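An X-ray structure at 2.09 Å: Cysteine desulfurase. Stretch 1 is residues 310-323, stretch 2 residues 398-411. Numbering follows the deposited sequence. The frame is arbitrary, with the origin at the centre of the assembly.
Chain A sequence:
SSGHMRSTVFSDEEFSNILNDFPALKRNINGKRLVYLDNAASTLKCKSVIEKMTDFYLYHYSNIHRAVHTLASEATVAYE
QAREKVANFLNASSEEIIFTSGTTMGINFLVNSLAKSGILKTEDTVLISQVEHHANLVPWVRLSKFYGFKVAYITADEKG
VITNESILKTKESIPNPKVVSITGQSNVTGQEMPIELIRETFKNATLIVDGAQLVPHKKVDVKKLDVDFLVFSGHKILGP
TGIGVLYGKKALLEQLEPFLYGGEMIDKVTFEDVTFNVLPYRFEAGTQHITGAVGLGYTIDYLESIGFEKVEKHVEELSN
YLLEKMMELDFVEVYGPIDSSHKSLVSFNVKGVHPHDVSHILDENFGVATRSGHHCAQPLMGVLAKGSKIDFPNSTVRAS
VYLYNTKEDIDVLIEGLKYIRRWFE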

# COMPACT_ATOMS: atom_id res chain seq x y z
N LYS A 310 19.33 -11.14 -20.37
CA LYS A 310 19.43 -12.52 -20.05
C LYS A 310 18.18 -13.03 -19.32
O LYS A 310 17.74 -14.16 -19.57
CB LYS A 310 20.67 -12.77 -19.24
CG LYS A 310 21.97 -12.55 -20.02
CD LYS A 310 23.15 -12.67 -19.07
CE LYS A 310 24.48 -12.86 -19.77
NZ LYS A 310 25.44 -13.47 -18.80
N VAL A 311 17.58 -12.22 -18.43
CA VAL A 311 16.39 -12.66 -17.70
C VAL A 311 15.31 -12.97 -18.72
O VAL A 311 14.70 -14.02 -18.67
CB VAL A 311 15.93 -11.60 -16.64
CG1 VAL A 311 14.56 -11.94 -16.07
CG2 VAL A 311 16.96 -11.49 -15.52
N GLU A 312 15.13 -12.06 -19.66
CA GLU A 312 14.15 -12.16 -20.65
C GLU A 312 14.34 -13.37 -21.56
O GLU A 312 13.36 -14.11 -21.79
CB GLU A 312 14.08 -10.87 -21.45
CG GLU A 312 13.14 -10.92 -22.62
CD GLU A 312 13.05 -9.62 -23.40
OE1 GLU A 312 13.31 -8.47 -22.91
OE2 GLU A 312 12.62 -9.74 -24.56
N LYS A 313 15.57 -13.57 -22.03
CA LYS A 313 15.91 -14.76 -22.83
C LYS A 313 15.71 -16.06 -22.09
O LYS A 313 15.21 -17.00 -22.67
CB LYS A 313 17.37 -14.72 -23.36
CG LYS A 313 17.58 -13.84 -24.58
CD LYS A 313 17.24 -14.63 -25.86
CE LYS A 313 17.31 -13.82 -27.16
NZ LYS A 313 16.10 -12.96 -27.38
N HIS A 314 16.13 -16.13 -20.82
CA HIS A 314 15.96 -17.33 -20.03
C HIS A 314 14.48 -17.68 -19.90
O HIS A 314 14.07 -18.81 -20.20
CB HIS A 314 16.61 -17.19 -18.68
CG HIS A 314 16.35 -18.34 -17.75
ND1 HIS A 314 16.74 -19.63 -18.03
CD2 HIS A 314 15.78 -18.38 -16.52
CE1 HIS A 314 16.42 -20.42 -17.03
NE2 HIS A 314 15.84 -19.69 -16.09
N VAL A 315 13.67 -16.71 -19.50
CA VAL A 315 12.24 -16.93 -19.41
C VAL A 315 11.63 -17.34 -20.76
O VAL A 315 10.78 -18.20 -20.82
CB VAL A 315 11.49 -15.69 -18.84
CG1 VAL A 315 10.02 -15.99 -18.79
CG2 VAL A 315 11.91 -15.43 -17.41
N GLU A 316 12.11 -16.73 -21.84
CA GLU A 316 11.70 -17.10 -23.18
C GLU A 316 12.01 -18.57 -23.48
O GLU A 316 11.15 -19.29 -23.95
CB GLU A 316 12.39 -16.17 -24.19
CG GLU A 316 12.00 -16.35 -25.63
CD GLU A 316 12.34 -15.10 -26.43
OE1 GLU A 316 13.55 -14.79 -26.56
OE2 GLU A 316 11.41 -14.41 -26.91
N GLU A 317 13.18 -19.04 -23.14
CA GLU A 317 13.53 -20.43 -23.46
C GLU A 317 12.76 -21.39 -22.54
O GLU A 317 12.32 -22.46 -22.97
CB GLU A 317 15.06 -20.67 -23.43
CG GLU A 317 15.64 -21.09 -22.08
CD GLU A 317 17.18 -20.98 -22.00
OE1 GLU A 317 17.80 -21.06 -23.11
OE2 GLU A 317 17.72 -20.84 -20.83
N LEU A 318 12.54 -21.00 -21.29
CA LEU A 318 11.71 -21.83 -20.43
C LEU A 318 10.31 -21.92 -20.96
O LEU A 318 9.73 -22.98 -20.92
CB LEU A 318 11.63 -21.27 -19.01
CG LEU A 318 12.86 -21.40 -18.17
CD1 LEU A 318 12.60 -20.63 -16.87
CD2 LEU A 318 13.12 -22.87 -17.91
N SER A 319 9.77 -20.80 -21.42
CA SER A 319 8.41 -20.74 -21.95
C SER A 319 8.22 -21.63 -23.16
O SER A 319 7.17 -22.30 -23.28
CB SER A 319 8.00 -19.33 -22.37
OG SER A 319 8.10 -18.42 -21.31
N ASN A 320 9.16 -21.57 -24.10
CA ASN A 320 9.11 -22.41 -25.30
C ASN A 320 9.16 -23.87 -24.92
O ASN A 320 8.35 -24.62 -25.40
CB ASN A 320 10.24 -22.09 -26.25
CG ASN A 320 10.13 -20.68 -26.78
OD1 ASN A 320 9.07 -20.08 -26.78
ND2 ASN A 320 11.22 -20.13 -27.22
N TYR A 321 10.07 -24.27 -24.07
CA TYR A 321 10.12 -25.64 -23.54
C TYR A 321 8.82 -26.09 -22.79
O TYR A 321 8.33 -27.19 -22.98
CB TYR A 321 11.31 -25.78 -22.64
CG TYR A 321 11.62 -27.21 -22.23
CD1 TYR A 321 12.29 -28.11 -23.12
CD2 TYR A 321 11.33 -27.64 -20.96
CE1 TYR A 321 12.58 -29.40 -22.70
CE2 TYR A 321 11.59 -28.92 -20.53
CZ TYR A 321 12.23 -29.80 -21.39
OH TYR A 321 12.51 -31.05 -20.87
N LEU A 322 8.27 -25.23 -21.95
CA LEU A 322 7.02 -25.57 -21.25
C LEU A 322 5.93 -25.79 -22.28
O LEU A 322 5.22 -26.81 -22.25
CB LEU A 322 6.60 -24.46 -20.27
CG LEU A 322 5.21 -24.56 -19.65
CD1 LEU A 322 5.11 -25.85 -18.80
CD2 LEU A 322 4.94 -23.31 -18.79
N LEU A 323 5.76 -24.84 -23.20
CA LEU A 323 4.69 -24.99 -24.16
C LEU A 323 4.89 -26.23 -25.09
O LEU A 323 3.94 -26.96 -25.33
CB LEU A 323 4.57 -23.73 -24.96
CG LEU A 323 3.35 -23.64 -25.88
CD1 LEU A 323 2.08 -23.36 -25.09
CD2 LEU A 323 3.58 -22.51 -26.85
N ARG A 398 -2.99 -23.73 -14.11
CA ARG A 398 -1.98 -22.81 -14.69
C ARG A 398 -0.61 -23.01 -14.05
O ARG A 398 -0.47 -23.06 -12.84
CB ARG A 398 -2.45 -21.36 -14.65
CG ARG A 398 -1.50 -20.41 -15.41
CD ARG A 398 -1.73 -18.93 -15.02
NE ARG A 398 -1.47 -18.72 -13.60
CZ ARG A 398 -1.86 -17.66 -12.91
NH1 ARG A 398 -2.52 -16.71 -13.54
NH2 ARG A 398 -1.56 -17.56 -11.60
N ALA A 399 0.37 -23.24 -14.94
CA ALA A 399 1.78 -23.32 -14.61
C ALA A 399 2.50 -22.12 -15.26
O ALA A 399 2.35 -21.85 -16.43
CB ALA A 399 2.42 -24.63 -15.06
N SER A 400 3.30 -21.43 -14.46
CA SER A 400 3.95 -20.20 -14.89
C SER A 400 5.41 -20.20 -14.44
O SER A 400 5.71 -20.59 -13.30
CB SER A 400 3.14 -19.01 -14.35
OG SER A 400 2.98 -19.06 -12.93
N VAL A 401 6.31 -19.74 -15.32
CA VAL A 401 7.74 -19.82 -15.10
C VAL A 401 8.35 -18.43 -14.88
O VAL A 401 7.82 -17.42 -15.37
CB VAL A 401 8.51 -20.51 -16.27
CG1 VAL A 401 8.15 -21.96 -16.36
CG2 VAL A 401 8.18 -19.88 -17.63
N TYR A 402 9.49 -18.42 -14.18
CA TYR A 402 10.24 -17.19 -13.99
C TYR A 402 11.73 -17.52 -13.76
O TYR A 402 12.17 -18.66 -14.00
CB TYR A 402 9.63 -16.36 -12.81
CG TYR A 402 10.03 -14.87 -12.83
CD1 TYR A 402 9.87 -14.10 -13.96
CD2 TYR A 402 10.51 -14.24 -11.71
CE1 TYR A 402 10.19 -12.76 -14.00
CE2 TYR A 402 10.84 -12.89 -11.73
CZ TYR A 402 10.69 -12.16 -12.88
OH TYR A 402 11.02 -10.82 -12.90
N LEU A 403 12.49 -16.54 -13.28
CA LEU A 403 13.93 -16.52 -13.33
C LEU A 403 14.63 -17.77 -12.82
O LEU A 403 15.54 -18.31 -13.48
CB LEU A 403 14.44 -15.32 -12.49
CG LEU A 403 15.94 -15.19 -12.35
CD1 LEU A 403 16.52 -15.05 -13.74
CD2 LEU A 403 16.35 -14.01 -11.51
N TYR A 404 14.23 -18.19 -11.61
CA TYR A 404 14.83 -19.25 -10.85
C TYR A 404 14.22 -20.64 -11.25
O TYR A 404 14.47 -21.64 -10.57
CB TYR A 404 14.65 -18.98 -9.31
CG TYR A 404 13.25 -18.41 -8.98
CD1 TYR A 404 12.08 -19.17 -9.20
CD2 TYR A 404 13.11 -17.09 -8.56
CE1 TYR A 404 10.81 -18.64 -8.99
CE2 TYR A 404 11.83 -16.51 -8.36
CZ TYR A 404 10.70 -17.29 -8.57
OH TYR A 404 9.48 -16.74 -8.41
N ASN A 405 13.42 -20.72 -12.28
CA ASN A 405 12.94 -22.02 -12.75
C ASN A 405 13.92 -22.67 -13.75
O ASN A 405 14.76 -22.00 -14.34
CB ASN A 405 11.54 -21.95 -13.38
CG ASN A 405 10.44 -21.71 -12.35
OD1 ASN A 405 9.66 -20.74 -12.51
ND2 ASN A 405 10.36 -22.56 -11.30
N THR A 406 13.82 -23.98 -13.90
CA THR A 406 14.70 -24.79 -14.77
C THR A 406 13.90 -25.69 -15.68
O THR A 406 12.68 -25.88 -15.51
CB THR A 406 15.65 -25.69 -13.94
OG1 THR A 406 14.89 -26.70 -13.27
CG2 THR A 406 16.46 -24.85 -12.94
N LYS A 407 14.57 -26.25 -16.67
CA LYS A 407 13.91 -27.25 -17.48
C LYS A 407 13.60 -28.47 -16.70
O LYS A 407 12.58 -29.10 -16.91
CB LYS A 407 14.77 -27.61 -18.67
CG LYS A 407 14.66 -26.54 -19.73
CD LYS A 407 15.60 -26.84 -20.88
CE LYS A 407 15.25 -26.00 -22.09
NZ LYS A 407 16.54 -25.55 -22.66
N GLU A 408 14.44 -28.80 -15.73
CA GLU A 408 14.10 -29.90 -14.83
C GLU A 408 12.78 -29.70 -14.05
O GLU A 408 11.99 -30.65 -13.89
CB GLU A 408 15.25 -30.20 -13.89
CG GLU A 408 14.88 -31.36 -12.99
CD GLU A 408 15.96 -31.74 -12.01
OE1 GLU A 408 16.90 -32.45 -12.42
OE2 GLU A 408 15.83 -31.36 -10.81
N ASP A 409 12.54 -28.46 -13.56
CA ASP A 409 11.26 -28.12 -12.92
C ASP A 409 10.11 -28.48 -13.83
O ASP A 409 9.12 -29.08 -13.42
CB ASP A 409 11.16 -26.61 -12.62
CG ASP A 409 12.07 -26.16 -11.52
OD1 ASP A 409 12.43 -26.96 -10.62
OD2 ASP A 409 12.38 -24.91 -11.46
N ILE A 410 10.22 -28.08 -15.07
CA ILE A 410 9.20 -28.37 -16.04
C ILE A 410 9.02 -29.92 -16.23
O ILE A 410 7.86 -30.42 -16.28
CB ILE A 410 9.52 -27.64 -17.33
CG1 ILE A 410 9.35 -26.13 -17.08
CG2 ILE A 410 8.61 -28.06 -18.46
CD1 ILE A 410 9.80 -25.24 -18.22
N ASP A 411 10.14 -30.65 -16.28
CA ASP A 411 10.09 -32.14 -16.40
C ASP A 411 9.40 -32.78 -15.20
O ASP A 411 8.66 -33.76 -15.35
CB ASP A 411 11.52 -32.73 -16.51
CG ASP A 411 12.20 -32.39 -17.83
OD1 ASP A 411 11.53 -31.99 -18.76
OD2 ASP A 411 13.42 -32.53 -17.97

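Residues 310-323 form one continuous helical segment that packs against the strand end, turn and helix start of residues 398-411, burying 855 Å² in total. Lys310, Glu312 and Lys313 take no part in the contact. The first residue to reach across is Val311, whose CG2 lies 4.0 Å from Leu403 CD1, a purely apolar meeting of two buried side chains.

At His314 the contact turns polar. Its CB points toward the second stretch, and its ring, edge-on to the turn, donates a hydrogen bond from NE2 to Asn405 O (3.1 Å); NE2 also lies 3.0 Å from Leu403 O. The other ring nitrogen, ND1, donates to Glu317 OE2 (3.2 Å), so both nitrogens of this buried imidazole are engaged. The accepting carbonyl belongs to a well-braced segment: Tyr402 to Asn405 form a type I turn, and Thr406 caps the following helix, its OG1 accepting from Asp409 N at 3.0 Å.

Val315 fits its short branches against Val401 and Tyr402, with CG2 4.2 Å from Tyr402 CD1. Leu318, in the m,t rotamer, reaches further: CB lies 4.0 Å from Val401 CG2, CD1 3.9 Å from Asn405 CB, and CD2 4.1 Å from Ile410 CD1, so one branched aliphatic side chain spans the loop just after the strand, the turn and the helix.

Tyr321 covers the more exposed flank. Lys407 CG sits over one face of its ring, 4.0 Å from the centroid in a CH-pi contact, while Tyr321 CD2 packs 3.7 Å from Ile410 CG2. At the ring edge, Tyr321 OH donates a short hydrogen bond to Asp411 OD1 (2.5 Å). Leu322 completes the buried apolar cluster, its CB 3.9 Å from Ile410 CD1 and its CD2 4.2 Å from Val401 CG1.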